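Local coordinates for protein ANGPTL4 C-terminal chain (Homo sapiens, PDB 6U73) that forms the C-terminal fibrinogen-like domain of a secreted protein that mediates inactivation of lipoprotein lipase and so regulates triglyceride clearance from blood, at residues S173-Q178 against I194-W199. Sequence-based numbering, arbitrary orientation.
Sequences SNLNGQ and IFWKTW. With MYR (myristic acid), chain B.
A two-stranded antiparallel sheet beside the myristic acid site of the fibrinogen-like domain joins Asn174 to Phe195 and Ser173 to Trp196. Asn174 and Phe195 form the hydrogen-bonded pair: Asn174 N reaches Phe195 O at 2.9 Å, nearly straight at 168°, and Phe195 N returns a bond to Asn174 O. Ser173 and Trp196 make the adjoining non-hydrogen-bonded pair. With CG between its backbone N and carbonyl carbon (chi1 78°), the Phe195 ring folds back over the opposite strand; one face lies on the Ser173–Asn174 peptide, Ser173 C standing 3.4 Å above the ring plane near the rim, while CE1 meets Asn174 CB at 3.4 Å. Arg202 makes a cation-pi contact with this ring. With an alanine here the ring is gone, which would probably leave the Ser173–Asn174 peptide without its cover and Arg202 without its cation-pi mate. On the face carrying Ser173 and Trp196, Ser173 CB comes 3.4 Å from Trp196 CE3; from the turn, Leu175 CD2 reaches the indole edge, 4.1 Å from the same carbon. Also at the edge, Trp196 CH2 meets myristic acid C14 at 4.0 Å. Past the strand, a type I turn spans Asn174 to Gly177; Asn174 OD1 accepts from Asn176 N at 3.0 Å, an Asx turn, while its ND2 binds Ser162 O. The Lys197 chain, bent at chi3 (67°), brings NZ to 2.5 Å from myristic acid O2, a hydrogen bond doubtfully short; Thr169 also binds this ligand. The sheet packs against the large antiparallel one: Leu175 and Trp196 touch Leu93 of strand 87-94, Trp196 also Phe105 of strand 100-109, and Ile194 Thr209 of strand 208-215.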
loop_
_atom_site.group_PDB
_atom_site.type_symbol
_atom_site.label_atom_id
_atom_site.label_comp_id
_atom_site.label_asym_id
_atom_site.label_seq_id
_atom_site.Cartn_x
_atom_site.Cartn_y
_atom_site.Cartn_z
ATOM N N SER A 173 1.528 6.080 9.160
ATOM C CA SER A 173 2.415 5.676 8.075
ATOM C C SER A 173 2.038 6.446 6.825
ATOM O O SER A 173 0.980 7.077 6.746
ATOM C CB SER A 173 2.343 4.170 7.791
ATOM O OG SER A 173 0.991 3.758 7.685
ATOM N N ASN A 174 2.933 6.372 5.846
ATOM C CA ASN A 174 2.707 6.836 4.488
ATOM C C ASN A 174 3.839 6.312 3.626
ATOM O O ASN A 174 4.895 6.947 3.537
ATOM C CB ASN A 174 2.658 8.357 4.403
ATOM C CG ASN A 174 2.272 8.846 3.025
ATOM O OD1 ASN A 174 2.016 8.050 2.107
ATOM N ND2 ASN A 174 2.229 10.158 2.865
ATOM N N LEU A 175 3.645 5.145 3.014
ATOM C CA LEU A 175 4.670 4.614 2.128
ATOM C C LEU A 175 4.612 5.241 0.738
ATOM O O LEU A 175 5.489 4.972 -0.086
ATOM C CB LEU A 175 4.540 3.093 2.043
ATOM C CG LEU A 175 4.569 2.336 3.377
ATOM C CD1 LEU A 175 4.719 0.834 3.152
ATOM C CD2 LEU A 175 5.683 2.849 4.282
ATOM N N ASN A 176 3.619 6.093 0.477
ATOM C CA ASN A 176 3.459 6.752 -0.806
ATOM C C ASN A 176 3.823 8.233 -0.741
ATOM O O ASN A 176 3.491 8.995 -1.652
ATOM C CB ASN A 176 2.029 6.545 -1.304
ATOM C CG ASN A 176 1.769 5.090 -1.699
ATOM O OD1 ASN A 176 2.710 4.344 -1.947
ATOM N ND2 ASN A 176 0.501 4.691 -1.763
ATOM N N GLY A 177 4.516 8.652 0.309
ATOM C CA GLY A 177 4.911 10.036 0.417
ATOM C C GLY A 177 6.058 10.381 -0.523
ATOM O O GLY A 177 6.453 9.624 -1.412
ATOM N N GLN A 178 6.599 11.572 -0.301
ATOM C CA GLN A 178 7.670 12.092 -1.138
ATOM C C GLN A 178 8.990 11.404 -0.822
ATOM O O GLN A 178 9.327 11.173 0.344
ATOM C CB GLN A 178 7.811 13.600 -0.936
ATOM C CG GLN A 178 8.651 14.268 -2.011
ATOM C CD GLN A 178 8.639 15.776 -1.893
ATOM O OE1 GLN A 178 7.677 16.368 -1.386
ATOM N NE2 GLN A 178 9.719 16.410 -2.350
ATOM N N ILE A 194 8.328 9.326 3.250
ATOM C CA ILE A 194 7.967 7.916 3.267
ATOM C C ILE A 194 8.291 7.381 4.661
ATOM O O ILE A 194 9.465 7.259 5.039
ATOM C CB ILE A 194 8.725 7.151 2.176
ATOM C CG1 ILE A 194 8.477 7.808 0.808
ATOM C CG2 ILE A 194 8.368 5.659 2.194
ATOM C CD1 ILE A 194 9.425 7.330 -0.275
ATOM N N PHE A 195 7.263 7.068 5.447
ATOM C CA PHE A 195 7.499 6.787 6.853
ATOM C C PHE A 195 6.586 5.674 7.341
ATOM O O PHE A 195 5.519 5.419 6.782
ATOM C CB PHE A 195 7.326 8.054 7.714
ATOM C CG PHE A 195 5.890 8.429 8.001
ATOM C CD1 PHE A 195 5.154 9.180 7.095
ATOM C CD2 PHE A 195 5.291 8.066 9.200
ATOM C CE1 PHE A 195 3.831 9.547 7.376
ATOM C CE2 PHE A 195 3.975 8.423 9.491
ATOM C CZ PHE A 195 3.245 9.167 8.584
ATOM N N TRP A 196 7.040 5.010 8.398
ATOM C CA TRP A 196 6.256 4.019 9.139
ATOM C C TRP A 196 6.636 4.220 10.606
ATOM O O TRP A 196 7.720 3.808 11.021
ATOM C CB TRP A 196 6.570 2.613 8.652
ATOM C CG TRP A 196 5.752 1.553 9.275
ATOM C CD1 TRP A 196 5.962 0.967 10.484
ATOM C CD2 TRP A 196 4.580 0.936 8.725
ATOM N NE1 TRP A 196 4.996 0.023 10.728
ATOM C CE2 TRP A 196 4.134 -0.018 9.664
ATOM C CE3 TRP A 196 3.868 1.092 7.529
ATOM C CZ2 TRP A 196 3.009 -0.808 9.450
ATOM C CZ3 TRP A 196 2.747 0.309 7.317
ATOM C CH2 TRP A 196 2.327 -0.631 8.279
ATOM N N LYS A 197 5.846 5.020 11.313
ATOM C CA LYS A 197 6.166 5.517 12.679
ATOM C C LYS A 197 6.739 4.490 13.654
ATOM O O LYS A 197 7.732 4.796 14.270
ATOM C CB LYS A 197 5.001 6.270 13.317
ATOM C CG LYS A 197 5.378 7.012 14.588
ATOM C CD LYS A 197 4.267 7.792 15.208
ATOM C CE LYS A 197 3.166 6.917 15.759
ATOM N NZ LYS A 197 1.940 7.697 16.022
ATOM N N THR A 198 6.134 3.323 13.782
ATOM C CA THR A 198 6.558 2.386 14.815
ATOM C C THR A 198 7.864 1.681 14.489
ATOM O O THR A 198 8.436 1.053 15.378
ATOM C CB THR A 198 5.472 1.343 15.086
ATOM O OG1 THR A 198 5.258 0.555 13.914
ATOM C CG2 THR A 198 4.189 2.026 15.471
ATOM N N TRP A 199 8.354 1.799 13.273
ATOM C CA TRP A 199 9.668 1.193 12.991
ATOM C C TRP A 199 10.786 2.207 13.248
ATOM O O TRP A 199 11.413 2.123 14.260
ATOM C CB TRP A 199 9.749 0.554 11.603
ATOM C CG TRP A 199 10.989 -0.260 11.431
ATOM C CD1 TRP A 199 11.547 -1.073 12.359
ATOM C CD2 TRP A 199 11.868 -0.311 10.301
ATOM N NE1 TRP A 199 12.690 -1.633 11.888
ATOM C CE2 TRP A 199 12.916 -1.183 10.630
ATOM C CE3 TRP A 199 11.882 0.285 9.047
ATOM C CZ2 TRP A 199 13.944 -1.480 9.753
ATOM C CZ3 TRP A 199 12.905 0.004 8.180
ATOM C CH2 TRP A 199 13.919 -0.868 8.528
HETATM C C1 MYR B . -0.739 5.972 15.452
HETATM O O1 MYR B . -1.011 7.021 14.811
HETATM O O2 MYR B . 0.453 5.722 15.773
HETATM C C2 MYR B . -1.854 5.003 15.839
HETATM C C3 MYR B . -2.778 4.786 14.642
HETATM C C4 MYR B . -3.481 3.438 14.780
HETATM C C5 MYR B . -3.405 2.687 13.453
HETATM C C6 MYR B . -4.444 3.253 12.488
HETATM C C7 MYR B . -4.815 2.192 11.455
HETATM C C8 MYR B . -3.615 1.923 10.549
HETATM C C9 MYR B . -4.045 2.041 9.088
HETATM C C10 MYR B . -2.921 2.682 8.277
HETATM C C11 MYR B . -2.692 1.877 7.001
HETATM C C12 MYR B . -2.002 0.559 7.347
HETATM C C13 MYR B . -1.371 -0.031 6.088
HETATM C C14 MYR B . -1.071 -1.511 6.317
HETATM O O HOH W 1 10.804 10.037 2.413
#